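Local coordinates for protein putative acetyltransferase (PDB 3H4Q) that is of unknown function but, as a member of the GNAT family, probably transfers an acetyl group from acetyl-CoA to an acceptor not yet identified, at residues 37-42 against 146-151; 65-70 against 86-91; 71-76 against 115-120; 127-132 against 138-143. One frame throughout, in Å; residues are numbered along the deposited sequence.

Contact 1 of 4, residues 37-42 against 146-151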
loop_
_atom_site.group_PDB
_atom_site.type_symbol
_atom_site.label_atom_id
_atom_site.label_comp_id
_atom_site.label_asym_id
_atom_site.label_seq_id
_atom_site.Cartn_x
_atom_site.Cartn_y
_atom_site.Cartn_z
ATOM N N GLU A 37 -14.755 0.165 2.346
ATOM C CA GLU A 37 -15.895 0.073 3.247
ATOM C C GLU A 37 -16.014 -1.307 3.906
ATOM O O GLU A 37 -16.488 -1.414 5.041
ATOM C CB GLU A 37 -17.198 0.462 2.533
ATOM C CG GLU A 37 -17.273 1.944 2.126
ATOM N N GLU A 38 -15.598 -2.356 3.207
ATOM C CA GLU A 38 -15.611 -3.705 3.765
ATOM C C GLU A 38 -14.610 -3.750 4.933
ATOM O O GLU A 38 -14.910 -4.315 5.996
ATOM C CB GLU A 38 -15.276 -4.716 2.670
ATOM C CG GLU A 38 -15.240 -6.188 3.067
ATOM C CD GLU A 38 -14.941 -7.108 1.862
ATOM O OE1 GLU A 38 -15.824 -7.238 0.971
ATOM O OE2 GLU A 38 -13.836 -7.717 1.826
ATOM N N ALA A 39 -13.449 -3.123 4.740
ATOM C CA ALA A 39 -12.420 -3.013 5.775
ATOM C C ALA A 39 -12.950 -2.254 6.996
ATOM O O ALA A 39 -12.801 -2.709 8.133
ATOM C CB ALA A 39 -11.186 -2.305 5.217
ATOM N N LYS A 40 -13.565 -1.099 6.747
ATOM C CA LYS A 40 -14.155 -0.291 7.810
ATOM C C LYS A 40 -15.206 -1.081 8.612
ATOM O O LYS A 40 -15.203 -1.037 9.846
ATOM C CB LYS A 40 -14.774 0.995 7.235
ATOM C CG LYS A 40 -13.765 2.002 6.670
ATOM C CD LYS A 40 -14.454 3.250 6.096
ATOM N N GLU A 41 -16.086 -1.808 7.916
ATOM C CA GLU A 41 -17.129 -2.612 8.574
ATOM C C GLU A 41 -16.541 -3.724 9.451
ATOM O O GLU A 41 -17.159 -4.123 10.434
ATOM C CB GLU A 41 -18.121 -3.200 7.556
ATOM C CG GLU A 41 -19.025 -2.172 6.880
ATOM N N LEU A 42 -15.357 -4.219 9.094
ATOM C CA LEU A 42 -14.666 -5.238 9.891
ATOM C C LEU A 42 -14.160 -4.610 11.202
ATOM O O LEU A 42 -14.122 -5.277 12.234
ATOM C CB LEU A 42 -13.502 -5.850 9.089
ATOM C CG LEU A 42 -12.771 -7.120 9.561
ATOM C CD1 LEU A 42 -11.916 -7.659 8.412
ATOM C CD2 LEU A 42 -11.910 -6.922 10.818
ATOM N N ALA A 146 -1.139 2.618 6.760
ATOM C CA ALA A 146 -1.251 2.057 5.406
ATOM C C ALA A 146 -2.036 0.744 5.394
ATOM O O ALA A 146 -2.597 0.362 4.370
ATOM C CB ALA A 146 0.147 1.834 4.823
ATOM N N LEU A 147 -2.075 0.044 6.528
ATOM C CA LEU A 147 -2.711 -1.256 6.590
ATOM C C LEU A 147 -3.866 -1.275 7.550
ATOM O O LEU A 147 -3.956 -0.447 8.419
ATOM C CB LEU A 147 -1.676 -2.318 6.968
ATOM C CG LEU A 147 -0.828 -2.838 5.786
ATOM C CD1 LEU A 147 -0.155 -1.719 4.990
ATOM C CD2 LEU A 147 0.220 -3.840 6.286
ATOM N N ASN A 148 -4.764 -2.227 7.375
ATOM C CA ASN A 148 -5.874 -2.391 8.301
ATOM C C ASN A 148 -5.269 -2.900 9.605
ATOM O O ASN A 148 -4.222 -3.537 9.566
ATOM C CB ASN A 148 -6.876 -3.379 7.713
ATOM C CG ASN A 148 -7.317 -2.976 6.309
ATOM O OD1 ASN A 148 -7.573 -1.800 6.066
ATOM N ND2 ASN A 148 -7.377 -3.940 5.377
ATOM N N LYS A 149 -5.867 -2.581 10.750
ATOM C CA LYS A 149 -5.315 -3.031 12.044
ATOM C C LYS A 149 -4.978 -4.528 12.041
ATOM O O LYS A 149 -3.826 -4.896 12.301
ATOM C CB LYS A 149 -6.225 -2.675 13.243
ATOM C CG LYS A 149 -6.035 -1.265 13.792
ATOM N N PRO A 150 -5.955 -5.386 11.683
ATOM C CA PRO A 150 -5.694 -6.830 11.679
ATOM C C PRO A 150 -4.641 -7.327 10.671
ATOM O O PRO A 150 -4.193 -8.463 10.788
ATOM C CB PRO A 150 -7.070 -7.430 11.361
ATOM C CG PRO A 150 -8.054 -6.331 11.664
ATOM C CD PRO A 150 -7.338 -5.103 11.253
ATOM N N ALA A 151 -4.244 -6.504 9.711
ATOM C CA ALA A 151 -3.197 -6.874 8.756
ATOM C C ALA A 151 -1.794 -6.418 9.215
ATOM O O ALA A 151 -0.794 -6.603 8.491
ATOM C CB ALA A 151 -3.507 -6.269 7.386
#
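The last turns of helix 29-42 run past the loop that follows strand 139-143, with the CA atoms of A39 and N148 7.0 Å apart and those of L42 and P150, further along, 9.3 Å apart. At the tighter end the methyl of A39 sits over the flat side of the N148 carboxamide: CB is 3.7 Å from OD1 of N148 and 4.1 Å from both CG and ND2. With chi1 at -54°, CG of N148 lies beside its own backbone N and points the amide at the helix. Because the methyl takes a face of the amide, the polar atoms can be engaged elsewhere. OD1 accepts a hydrogen bond from R110 NH2, while NH1 of the same arginine binds the carbonyl of A146, so one guanidinium ties down two points of the loop. One helical turn on from A39, L42 holds CG anti to its backbone N (chi1 -168°), and its CD2 comes alongside the P150 ring, 4.0 Å from CG, the two side chains sliding past each other in opposite directions. N148 opens a run, N-K-P-A, that resembles the Asn-x-x-Ala start of a common GNAT signature, which hints at a cofactor cleft here; its backbone N donates to an unidentified molecule, probably from the crystallisation liquor. Across the contact there is only van der Waals packing, 107 Å² in all and exposed at the L42-P150 end; R110 supplies the side-chain bonds that hold N148 OD1 and A146 O, so the helix borders N148 without bonding to it.

Contact 2 of 4, residues 65-70 against 86-91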
loop_
_atom_site.group_PDB
_atom_site.type_symbol
_atom_site.label_atom_id
_atom_site.label_comp_id
_atom_site.label_asym_id
_atom_site.label_seq_id
_atom_site.Cartn_x
_atom_site.Cartn_y
_atom_site.Cartn_z
ATOM N N ILE A 65 -5.106 6.973 -9.235
ATOM C CA ILE A 65 -5.362 6.293 -10.494
ATOM C C ILE A 65 -4.906 7.133 -11.686
ATOM O O ILE A 65 -4.349 6.605 -12.653
ATOM C CB ILE A 65 -6.851 5.957 -10.603
ATOM C CG1 ILE A 65 -7.162 4.771 -9.678
ATOM C CG2 ILE A 65 -7.257 5.646 -12.053
ATOM C CD1 ILE A 65 -8.685 4.497 -9.519
ATOM N N ALA A 66 -5.095 8.445 -11.609
ATOM C CA ALA A 66 -4.688 9.334 -12.705
ATOM C C ALA A 66 -3.170 9.361 -12.831
ATOM O O ALA A 66 -2.641 9.595 -13.922
ATOM C CB ALA A 66 -5.239 10.763 -12.505
ATOM N N LYS A 67 -2.485 9.138 -11.716
ATOM C CA LYS A 67 -1.045 9.147 -11.672
ATOM C C LYS A 67 -0.456 7.741 -11.814
ATOM O O LYS A 67 0.734 7.572 -11.683
ATOM C CB LYS A 67 -0.592 9.723 -10.327
ATOM C CG LYS A 67 -0.946 11.196 -10.071
ATOM C CD LYS A 67 -0.602 11.498 -8.610
ATOM C CE LYS A 67 -1.019 12.856 -8.137
ATOM N NZ LYS A 67 -0.628 12.974 -6.699
ATOM N N ASP A 68 -1.274 6.734 -12.087
ATOM C CA ASP A 68 -0.796 5.357 -12.144
ATOM C C ASP A 68 0.037 4.991 -10.924
ATOM O O ASP A 68 1.149 4.480 -11.052
ATOM C CB ASP A 68 -0.021 5.060 -13.443
ATOM C CG ASP A 68 -0.920 4.903 -14.635
ATOM O OD1 ASP A 68 -2.171 4.872 -14.474
ATOM O OD2 ASP A 68 -0.366 4.804 -15.759
ATOM N N TYR A 69 -0.498 5.263 -9.741
ATOM C CA TYR A 69 0.177 4.881 -8.499
ATOM C C TYR A 69 -0.574 3.770 -7.776
ATOM O O TYR A 69 -0.142 3.348 -6.693
ATOM C CB TYR A 69 0.280 6.061 -7.512
ATOM C CG TYR A 69 1.176 7.222 -7.855
ATOM C CD1 TYR A 69 2.271 7.083 -8.701
ATOM C CD2 TYR A 69 1.017 8.444 -7.201
ATOM C CE1 TYR A 69 3.123 8.158 -8.955
ATOM C CE2 TYR A 69 1.873 9.522 -7.450
ATOM C CZ TYR A 69 2.920 9.365 -8.330
ATOM O OH TYR A 69 3.791 10.403 -8.592
ATOM N N LEU A 70 -1.687 3.301 -8.346
ATOM C CA LEU A 70 -2.517 2.307 -7.673
ATOM C C LEU A 70 -2.568 1.018 -8.471
ATOM O O LEU A 70 -2.833 1.039 -9.652
ATOM C CB LEU A 70 -3.929 2.887 -7.443
ATOM C CG LEU A 70 -4.962 2.062 -6.650
ATOM C CD1 LEU A 70 -5.920 2.994 -5.891
ATOM C CD2 LEU A 70 -5.767 1.041 -7.499
ATOM N N ASP A 86 4.177 5.218 -4.261
ATOM C CA ASP A 86 4.796 6.334 -4.968
ATOM C C ASP A 86 5.982 6.832 -4.128
ATOM O O ASP A 86 6.417 6.135 -3.206
ATOM C CB ASP A 86 3.767 7.432 -5.255
ATOM C CG ASP A 86 3.151 8.000 -4.001
ATOM O OD1 ASP A 86 3.905 8.318 -3.060
ATOM O OD2 ASP A 86 1.911 8.164 -3.976
ATOM N N GLN A 87 6.505 8.012 -4.451
ATOM C CA GLN A 87 7.650 8.581 -3.737
ATOM C C GLN A 87 7.313 9.863 -2.961
ATOM O O GLN A 87 8.223 10.577 -2.502
ATOM C CB GLN A 87 8.794 8.821 -4.724
ATOM C CG GLN A 87 9.378 7.540 -5.301
ATOM C CD GLN A 87 10.453 7.822 -6.327
ATOM O OE1 GLN A 87 10.190 8.466 -7.330
ATOM N NE2 GLN A 87 11.667 7.326 -6.089
ATOM N N ASP A 88 6.018 10.135 -2.799
ATOM C CA ASP A 88 5.555 11.265 -2.008
ATOM C C ASP A 88 5.601 10.824 -0.541
ATOM O O ASP A 88 4.972 9.842 -0.174
ATOM C CB ASP A 88 4.125 11.640 -2.386
ATOM C CG ASP A 88 3.982 12.051 -3.850
ATOM O OD1 ASP A 88 4.956 12.593 -4.418
ATOM O OD2 ASP A 88 2.884 11.847 -4.429
ATOM N N GLN A 89 6.376 11.521 0.282
ATOM C CA GLN A 89 6.510 11.191 1.694
ATOM C C GLN A 89 5.691 12.162 2.555
ATOM O O GLN A 89 5.615 13.352 2.250
ATOM C CB GLN A 89 7.978 11.253 2.109
ATOM C CG GLN A 89 8.884 10.265 1.391
ATOM C CD GLN A 89 10.321 10.325 1.890
ATOM O OE1 GLN A 89 10.582 10.805 2.988
ATOM N NE2 GLN A 89 11.254 9.826 1.091
ATOM N N ALA A 90 5.095 11.645 3.628
ATOM C CA ALA A 90 4.267 12.439 4.534
ATOM C C ALA A 90 5.089 13.534 5.180
ATOM O O ALA A 90 6.222 13.285 5.594
ATOM C CB ALA A 90 3.652 11.544 5.620
ATOM N N GLU A 91 4.517 14.739 5.268
ATOM C CA GLU A 91 5.193 15.871 5.889
ATOM C C GLU A 91 5.665 15.489 7.281
ATOM O O GLU A 91 6.758 15.871 7.679
ATOM C CB GLU A 91 4.271 17.094 5.970
HETATM O O HOH W 1 2.487 12.844 -6.971
HETATM O O HOH W 2 6.003 9.948 -6.735
#
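Y69 and D86 meet through two different first torsions. In Y69 chi1 is -68°, which sets the ring beside the backbone N and swings it across the contact; in D86, whose backbone already puts CB over that ring, chi1 of 60° sets CG between the backbone N and the carbonyl carbon and so places the carboxylate, with OD2 3.4 Å from Y69 CD2. The CH-pi contact is nearly ideal: D86 CB stands 3.4 Å from the Y69 ring centroid, only 7° off the normal. K67 CB covers the opposite face, so the tyrosine is clasped between two methylenes. The D86 carboxylate is steeply inclined to the ring. Its other oxygen, OD1, takes the backbone N-H of D88 from above the carboxylate plane at 2.8 Å, closing an Asx turn just where strand 78-86 ends, and also accepts from H109 NE2; two donors therefore fix the rotation of the acid. On the other side, a Schellman motif ends helix 57-66, with D68 at positive phi as its C-prime residue, and the chain then turns into strand 70-75. This GNAT-fold corner carries part of a pocket, D68, Y69, D86 and Q87, occupied here by a polyethylene glycol fragment. Water joins the polar ends. One molecule, in the plane of the Y69 ring at its edge, accepts from K67 NZ, bonds to Y69 OH and donates to D88 OD2 at 2.8 Å, bridging a lysine and aspartate whose NZ and OD2 are 4.3 Å apart. A second links Y69 OH to the backbone N of Q87.

Contact 3 of 4, residues 71-76 against 115-120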
loop_
_atom_site.group_PDB
_atom_site.type_symbol
_atom_site.label_atom_id
_atom_site.label_comp_id
_atom_site.label_asym_id
_atom_site.label_seq_id
_atom_site.Cartn_x
_atom_site.Cartn_y
_atom_site.Cartn_z
ATOM N N TYR A 71 -2.260 -0.098 -7.828
ATOM C CA TYR A 71 -2.354 -1.414 -8.463
ATOM C C TYR A 71 -3.500 -2.176 -7.823
ATOM O O TYR A 71 -3.790 -1.967 -6.624
ATOM C CB TYR A 71 -1.111 -2.249 -8.218
ATOM C CG TYR A 71 0.168 -1.816 -8.878
ATOM C CD1 TYR A 71 1.039 -0.945 -8.253
ATOM C CD2 TYR A 71 0.538 -2.338 -10.109
ATOM C CE1 TYR A 71 2.238 -0.594 -8.840
ATOM C CE2 TYR A 71 1.725 -1.986 -10.708
ATOM C CZ TYR A 71 2.571 -1.118 -10.068
ATOM O OH TYR A 71 3.749 -0.775 -10.669
ATOM N N VAL A 72 -4.104 -3.080 -8.600
ATOM C CA VAL A 72 -5.188 -3.948 -8.143
ATOM C C VAL A 72 -4.850 -5.400 -8.446
ATOM O O VAL A 72 -4.062 -5.674 -9.362
ATOM C CB VAL A 72 -6.549 -3.648 -8.836
ATOM C CG1 VAL A 72 -7.070 -2.274 -8.438
ATOM C CG2 VAL A 72 -6.460 -3.819 -10.367
ATOM N N LEU A 73 -5.398 -6.327 -7.653
ATOM C CA LEU A 73 -5.247 -7.763 -7.932
ATOM C C LEU A 73 -6.653 -8.159 -8.356
ATOM O O LEU A 73 -7.618 -7.912 -7.634
ATOM C CB LEU A 73 -4.713 -8.540 -6.732
ATOM C CG LEU A 73 -4.408 -10.029 -6.988
ATOM C CD1 LEU A 73 -3.462 -10.564 -5.947
ATOM C CD2 LEU A 73 -5.661 -10.852 -6.989
ATOM N N GLU A 74 -6.763 -8.735 -9.541
ATOM C CA GLU A 74 -8.042 -9.025 -10.153
ATOM C C GLU A 74 -8.097 -10.410 -10.784
ATOM O O GLU A 74 -7.196 -10.767 -11.521
ATOM C CB GLU A 74 -8.223 -8.029 -11.290
ATOM C CG GLU A 74 -9.421 -8.311 -12.189
ATOM C CD GLU A 74 -9.088 -8.185 -13.663
ATOM O OE1 GLU A 74 -8.260 -7.339 -14.033
ATOM O OE2 GLU A 74 -9.658 -8.945 -14.463
ATOM N N GLU A 75 -9.156 -11.174 -10.506
ATOM C CA GLU A 75 -9.427 -12.446 -11.195
ATOM C C GLU A 75 -10.856 -12.293 -11.706
ATOM O O GLU A 75 -11.687 -11.677 -11.027
ATOM C CB GLU A 75 -9.282 -13.674 -10.294
ATOM C CG GLU A 75 -9.623 -15.002 -11.001
ATOM N N ASN A 76 -11.141 -12.839 -12.890
ATOM C CA ASN A 76 -12.447 -12.643 -13.543
ATOM C C ASN A 76 -12.497 -11.130 -13.639
ATOM O O ASN A 76 -11.443 -10.516 -13.787
ATOM C CB ASN A 76 -13.595 -13.228 -12.721
ATOM N N LYS A 115 -12.196 -10.077 1.972
ATOM C CA LYS A 115 -12.760 -11.186 2.747
ATOM C C LYS A 115 -12.670 -12.468 1.931
ATOM O O LYS A 115 -12.325 -13.525 2.454
ATOM C CB LYS A 115 -14.229 -10.915 3.116
ATOM N N GLU A 116 -12.976 -12.352 0.643
ATOM C CA GLU A 116 -12.937 -13.478 -0.279
ATOM C C GLU A 116 -11.509 -13.975 -0.546
ATOM O O GLU A 116 -11.321 -15.126 -0.903
ATOM C CB GLU A 116 -13.672 -13.126 -1.587
ATOM C CG GLU A 116 -15.194 -12.929 -1.412
ATOM N N TYR A 117 -10.506 -13.126 -0.351
ATOM C CA TYR A 117 -9.105 -13.513 -0.564
ATOM C C TYR A 117 -8.154 -12.564 0.206
ATOM O O TYR A 117 -7.702 -11.545 -0.315
ATOM C CB TYR A 117 -8.822 -13.583 -2.080
ATOM C CG TYR A 117 -7.388 -13.850 -2.471
ATOM C CD1 TYR A 117 -6.569 -14.678 -1.705
ATOM C CD2 TYR A 117 -6.874 -13.336 -3.652
ATOM C CE1 TYR A 117 -5.271 -14.922 -2.069
ATOM C CE2 TYR A 117 -5.577 -13.579 -4.028
ATOM C CZ TYR A 117 -4.784 -14.372 -3.233
ATOM O OH TYR A 117 -3.487 -14.631 -3.600
ATOM N N LYS A 118 -7.885 -12.901 1.471
ATOM C CA LYS A 118 -7.027 -12.074 2.342
ATOM C C LYS A 118 -5.597 -12.016 1.810
ATOM O O LYS A 118 -4.953 -10.942 1.878
ATOM C CB LYS A 118 -7.040 -12.573 3.790
ATOM C CG LYS A 118 -8.413 -12.511 4.474
ATOM N N GLY A 119 -5.132 -13.164 1.278
ATOM C CA GLY A 119 -3.817 -13.300 0.625
ATOM C C GLY A 119 -3.524 -12.309 -0.515
ATOM O O GLY A 119 -2.378 -12.152 -0.918
ATOM N N ALA A 120 -4.542 -11.643 -1.055
ATOM C CA ALA A 120 -4.309 -10.653 -2.074
ATOM C C ALA A 120 -3.383 -9.542 -1.579
ATOM O O ALA A 120 -2.628 -8.991 -2.372
ATOM C CB ALA A 120 -5.633 -10.070 -2.562
#
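L73 reaches from its strand with a forked end: CD2 makes the nearer approach to the ring of Y117, and CD1 lies chiefly on A120. Its CG is anti to the backbone N (chi1 -175°) and beside the carbonyl carbon, and from there the two methyls face the loop. CD2 comes to the edge of the Y117 ring, near its plane, 4.0 Å from CE2, and the two side chains cross at about a right angle. The other methyl rests on the backbone as much as on a side chain, with CD1 4.0 Å from A120 CA and 4.1 Å from A120 CB. Y117 also has CG anti to its backbone N, at chi1 175°, but a chi2 of 35° rolls the ring back over its own turn, where the backbone N of A120 lies 3.4 Å above the ring plane, over the centre of one face. That turn is a type I beta turn from Y117 to A120, closed by a bond from A120 N to Y117 O of 3.2 Å. It leads from strand 106-112 into helix 120-134, the position at which GNAT enzymes carry the loop and helix start that grip the cofactor pyrophosphate; the same role is probable here. L73 also packs on E123 and L124 of helix 120-134, and Y117 also touches E123. Strand 70-75 is meanwhile paired on both edges: L73 bonds through its backbone to strand 78-86, and V72 to R22.

Contact 4 of 4, residues 127-132 against 138-143; sequences YVIDVV and EVILTD
Strand 106-112, helix 120-134 and strand 139-143 form a beta-alpha-beta unit of the GNAT fold, and this contact is where the helix lies down on the second strand. The two segments run roughly antiparallel, their axes 144° apart in direction and 9.8 Å apart at closest approach, I129 and I140 being the nearest CA pair, 7.7 Å apart. A single side chain of the strand does the work. I140 is fully extended, with CG1 anti to the backbone N (chi1 -180°) and CD1 continuing the line (chi2 174°), so it drives its terminal methyl straight at the helix. There CD1 finds three residues: V128 and V132, one turn apart, and I129, next to V128 in the chain. I140 crosses both I129 and V132 at about a right angle. All four residues are buried and wholly apolar at the interface, which joins helix to sheet without a hydrogen bond between the segments. Alternation along the strand turns V139 and L141 to its other face, where V139 meets A105 and L141 meets V107 and Y93. The strand itself is sheet-bound on both edges, through V139 and L141 to strand 106-112 and through I140 to K184; T142 adds a side-chain bond from OG1 to the carbonyl of I108. On the helix, V128 also packs on I83 and V85, V132 on F106. Around the I140 methyl the spacing is even: CD1 is 4.1 Å from I129 CG1, 4.1 Å from V132 CG2 and 4.4 Å from V128 CG1.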
loop_
_atom_site.group_PDB
_atom_site.type_symbol
_atom_site.label_atom_id
_atom_site.label_comp_id
_atom_site.label_asym_id
_atom_site.label_seq_id
_atom_site.Cartn_x
_atom_site.Cartn_y
_atom_site.Cartn_z
ATOM N N TYR A 127 4.549 -7.804 -4.847
ATOM C CA TYR A 127 4.754 -7.409 -6.235
ATOM C C TYR A 127 5.411 -6.025 -6.262
ATOM O O TYR A 127 6.365 -5.816 -6.999
ATOM C CB TYR A 127 3.430 -7.422 -6.986
ATOM C CG TYR A 127 3.478 -6.814 -8.359
ATOM C CD1 TYR A 127 3.417 -5.439 -8.526
ATOM C CD2 TYR A 127 3.550 -7.599 -9.488
ATOM C CE1 TYR A 127 3.458 -4.864 -9.783
ATOM C CE2 TYR A 127 3.594 -7.028 -10.766
ATOM C CZ TYR A 127 3.556 -5.657 -10.893
ATOM O OH TYR A 127 3.618 -5.067 -12.128
ATOM N N VAL A 128 4.903 -5.098 -5.445
ATOM C CA VAL A 128 5.445 -3.748 -5.367
ATOM C C VAL A 128 6.896 -3.711 -4.874
ATOM O O VAL A 128 7.703 -2.921 -5.386
ATOM C CB VAL A 128 4.594 -2.861 -4.479
ATOM C CG1 VAL A 128 5.331 -1.580 -4.158
ATOM C CG2 VAL A 128 3.262 -2.559 -5.145
ATOM N N ILE A 129 7.232 -4.546 -3.892
ATOM C CA ILE A 129 8.605 -4.591 -3.359
ATOM C C ILE A 129 9.532 -5.035 -4.487
ATOM O O ILE A 129 10.593 -4.455 -4.671
ATOM C CB ILE A 129 8.740 -5.530 -2.115
ATOM C CG1 ILE A 129 8.090 -4.896 -0.884
ATOM C CG2 ILE A 129 10.201 -5.790 -1.789
ATOM C CD1 ILE A 129 7.867 -5.893 0.303
ATOM N N ASP A 130 9.122 -6.039 -5.260
ATOM C CA ASP A 130 9.921 -6.490 -6.400
ATOM C C ASP A 130 10.115 -5.422 -7.474
ATOM O O ASP A 130 11.177 -5.355 -8.088
ATOM C CB ASP A 130 9.289 -7.695 -7.082
ATOM C CG ASP A 130 9.526 -8.974 -6.356
ATOM O OD1 ASP A 130 9.888 -8.957 -5.152
ATOM O OD2 ASP A 130 9.345 -10.020 -7.018
ATOM N N VAL A 131 9.093 -4.613 -7.736
ATOM C CA VAL A 131 9.216 -3.579 -8.761
ATOM C C VAL A 131 10.198 -2.508 -8.283
ATOM O O VAL A 131 11.134 -2.148 -9.022
ATOM C CB VAL A 131 7.872 -2.969 -9.121
ATOM C CG1 VAL A 131 8.069 -1.767 -10.009
ATOM C CG2 VAL A 131 7.000 -4.007 -9.803
ATOM N N VAL A 132 10.045 -2.054 -7.038
ATOM C CA VAL A 132 10.967 -1.041 -6.529
ATOM C C VAL A 132 12.413 -1.567 -6.488
ATOM O O VAL A 132 13.332 -0.823 -6.806
ATOM C CB VAL A 132 10.546 -0.464 -5.180
ATOM C CG1 VAL A 132 9.127 0.075 -5.282
ATOM C CG2 VAL A 132 10.646 -1.508 -4.114
ATOM N N GLU A 138 16.610 1.512 -2.769
ATOM C CA GLU A 138 17.273 0.940 -1.596
ATOM C C GLU A 138 16.368 0.914 -0.365
ATOM O O GLU A 138 16.504 0.033 0.502
ATOM C CB GLU A 138 18.545 1.720 -1.268
ATOM N N VAL A 139 15.445 1.868 -0.291
ATOM C CA VAL A 139 14.576 1.985 0.857
ATOM C C VAL A 139 13.120 2.148 0.443
ATOM O O VAL A 139 12.805 2.922 -0.454
ATOM C CB VAL A 139 15.018 3.161 1.774
ATOM C CG1 VAL A 139 15.168 4.432 0.986
ATOM C CG2 VAL A 139 14.031 3.361 2.910
ATOM N N ILE A 140 12.246 1.388 1.093
ATOM C CA ILE A 140 10.812 1.500 0.876
ATOM C C ILE A 140 10.226 1.806 2.261
ATOM O O ILE A 140 10.588 1.153 3.245
ATOM C CB ILE A 140 10.229 0.238 0.153
ATOM C CG1 ILE A 140 8.743 0.360 -0.079
ATOM C CG2 ILE A 140 10.447 -1.029 0.928
ATOM C CD1 ILE A 140 8.220 -0.820 -0.921
ATOM N N LEU A 141 9.420 2.859 2.369
ATOM C CA LEU A 141 8.814 3.196 3.656
ATOM C C LEU A 141 7.281 3.144 3.707
ATOM O O LEU A 141 6.601 2.975 2.684
ATOM C CB LEU A 141 9.450 4.439 4.287
ATOM C CG LEU A 141 10.115 5.604 3.553
ATOM C CD1 LEU A 141 9.271 6.845 3.552
ATOM C CD2 LEU A 141 11.378 5.942 4.296
ATOM N N THR A 142 6.745 3.169 4.920
ATOM C CA THR A 142 5.309 3.074 5.101
ATOM C C THR A 142 4.995 3.402 6.542
ATOM O O THR A 142 5.866 3.848 7.273
ATOM C CB THR A 142 4.784 1.669 4.732
ATOM O OG1 THR A 142 3.347 1.663 4.759
ATOM C CG2 THR A 142 5.349 0.600 5.661
ATOM N N ASP A 143 3.749 3.210 6.948
ATOM C CA ASP A 143 3.361 3.508 8.310
ATOM C C ASP A 143 2.142 2.688 8.707
ATOM O O ASP A 143 1.447 2.128 7.850
ATOM C CB ASP A 143 3.134 5.019 8.486
ATOM C CG ASP A 143 2.013 5.552 7.620
ATOM O OD1 ASP A 143 0.842 5.317 7.978
ATOM O OD2 ASP A 143 2.300 6.249 6.618
#

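In the fold
Contacts 1 and 3, centres about 15 Å apart, are joined where E38 OE2 probably accepts a hydrogen bond from K115 N (2.9 Å), tying helix 29-42 to the loop that leads into helix 120-134. Contacts 3 and 4 both include a strand of the same sheet and meet through aromatic rings, Y71 CE2 to Y127 CE1 at 3.5 Å. Contacts 2 and 4, centres about 13 Å apart, touch where Q89 CD packs on L141 CD1 at 4.0 Å. The glycol pocket draws residues from contact 2 and Y71 from the 71-76 segment, whereas the unidentified molecule bonds at contact 1, whose centre is about 20 Å from that of contact 2.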